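Local coordinates for carbonic anhydrase (Sordaria macrospora, PDB 4O1J), which probably catalyses the reversible hydration of carbon dioxide to hydrogencarbonate, as a zinc-dependent tetrameric enzyme of the beta class, at residues I107-H112 against K172-N177. Sequence-based numbering, arbitrary orientation.
Sequences IVLCGH and KVLMNN. With ZN (zinc ion), chain C.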
# COMPACT_ATOMS: atom_id res chain seq x y z
N ILE A 107 -22.91 3.30 2.70
CA ILE A 107 -21.67 2.56 2.88
C ILE A 107 -21.82 1.66 4.09
O ILE A 107 -22.03 2.12 5.19
CB ILE A 107 -20.44 3.50 3.06
CG1 ILE A 107 -20.19 4.29 1.78
CG2 ILE A 107 -19.20 2.70 3.44
CD1 ILE A 107 -19.14 5.35 1.91
N VAL A 108 -21.70 0.36 3.85
CA VAL A 108 -21.92 -0.65 4.87
C VAL A 108 -20.62 -1.36 5.23
O VAL A 108 -20.09 -2.15 4.45
CB VAL A 108 -22.94 -1.71 4.41
CG1 VAL A 108 -23.18 -2.73 5.50
CG2 VAL A 108 -24.24 -1.05 3.99
N LEU A 109 -20.10 -1.08 6.42
CA LEU A 109 -18.94 -1.82 6.89
C LEU A 109 -19.44 -3.00 7.70
O LEU A 109 -20.02 -2.83 8.77
CB LEU A 109 -18.01 -0.94 7.72
CG LEU A 109 -16.78 -1.69 8.25
CD1 LEU A 109 -15.96 -2.27 7.11
CD2 LEU A 109 -15.94 -0.78 9.11
N CYS A 110 -19.22 -4.20 7.17
CA CYS A 110 -19.78 -5.38 7.80
C CYS A 110 -18.73 -6.28 8.40
O CYS A 110 -17.92 -6.85 7.69
CB CYS A 110 -20.60 -6.18 6.79
SG CYS A 110 -21.35 -7.67 7.50
N GLY A 111 -18.78 -6.44 9.72
CA GLY A 111 -17.95 -7.43 10.38
C GLY A 111 -18.77 -8.66 10.63
O GLY A 111 -19.99 -8.62 10.45
N HIS A 112 -18.13 -9.76 11.02
CA HIS A 112 -18.86 -11.01 11.24
C HIS A 112 -18.23 -11.88 12.32
O HIS A 112 -17.08 -11.68 12.73
CB HIS A 112 -18.95 -11.82 9.95
CG HIS A 112 -17.66 -12.48 9.57
ND1 HIS A 112 -17.34 -13.76 9.97
CD2 HIS A 112 -16.62 -12.05 8.82
CE1 HIS A 112 -16.16 -14.09 9.48
NE2 HIS A 112 -15.70 -13.07 8.78
N LYS A 172 -14.92 4.73 12.17
CA LYS A 172 -14.24 6.00 12.46
C LYS A 172 -13.34 6.45 11.31
O LYS A 172 -13.38 7.63 10.87
CB LYS A 172 -13.42 5.88 13.75
CG LYS A 172 -14.29 5.72 15.00
CD LYS A 172 -13.45 5.48 16.24
CE LYS A 172 -14.32 5.08 17.42
NZ LYS A 172 -13.51 4.71 18.61
N VAL A 173 -12.56 5.51 10.77
CA VAL A 173 -11.69 5.81 9.63
C VAL A 173 -12.49 6.26 8.40
O VAL A 173 -12.13 7.26 7.76
CB VAL A 173 -10.83 4.59 9.25
CG1 VAL A 173 -10.02 4.88 7.98
CG2 VAL A 173 -9.91 4.21 10.39
N LEU A 174 -13.57 5.55 8.08
CA LEU A 174 -14.45 5.92 6.97
C LEU A 174 -15.04 7.32 7.14
O LEU A 174 -15.21 8.08 6.17
CB LEU A 174 -15.59 4.90 6.83
CG LEU A 174 -15.25 3.48 6.38
CD1 LEU A 174 -16.46 2.57 6.47
CD2 LEU A 174 -14.71 3.49 4.97
N MET A 175 -15.37 7.66 8.39
CA MET A 175 -15.98 8.93 8.72
C MET A 175 -14.94 10.04 8.67
O MET A 175 -15.30 11.22 8.63
CB MET A 175 -16.63 8.88 10.10
CG MET A 175 -17.76 7.86 10.23
SD MET A 175 -19.31 8.37 9.48
CE MET A 175 -19.92 9.54 10.69
N ASN A 176 -13.67 9.68 8.68
CA ASN A 176 -12.62 10.69 8.50
C ASN A 176 -12.09 10.78 7.08
O ASN A 176 -11.31 11.67 6.74
CB ASN A 176 -11.49 10.43 9.48
CG ASN A 176 -11.88 10.72 10.91
OD1 ASN A 176 -12.77 11.55 11.17
ND2 ASN A 176 -11.27 10.00 11.86
N ASN A 177 -12.52 9.85 6.23
CA ASN A 177 -12.22 9.90 4.81
C ASN A 177 -12.81 11.16 4.18
O ASN A 177 -13.98 11.47 4.40
CB ASN A 177 -12.77 8.66 4.11
CG ASN A 177 -12.44 8.61 2.64
OD1 ASN A 177 -12.99 9.37 1.84
ND2 ASN A 177 -11.56 7.69 2.27
ZN ZN C . -13.44 -12.77 8.65
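In the beta-carbonic anhydrase fold, the strand that delivers a zinc-binding histidine at its C-terminal end is touched here on one face by the last turn of helix 155-176, where L174 packs against I107 and L109. A single methyl does the touching: L174 CD1 lies 4.0 Å from L109 CB and 4.1 Å from I107 CG2. In L174 the CG is anti to the carbonyl carbon (chi1 -68°), and the extended second torsion (chi2 173°) carries CD1 out to the strand. On I107 it is the CG2 branch, not the longer CG1-CD1 arm, that meets it, and the two side chains run at a slant to each other. No hydrogen bond crosses the contact; it is small and wholly apolar, and all three side chains are buried. I107 and L109, two residues apart on the strand, point to the helix side, while V108 between them points away. Further along, H112 NE2 binds the zinc ion at 2.3 Å, with C56 and C115 also on the metal, well away from the leucine contact. Beyond the helix, N177 OD1 accepts a hydrogen bond from I180 N as the N-cap of helix 178-187. Strand 106-112 runs between the parallel strands 51-56 and 190-197, and helix 89-100 joins the same apolar layer, its V99 touching I107 and its I95 touching L174.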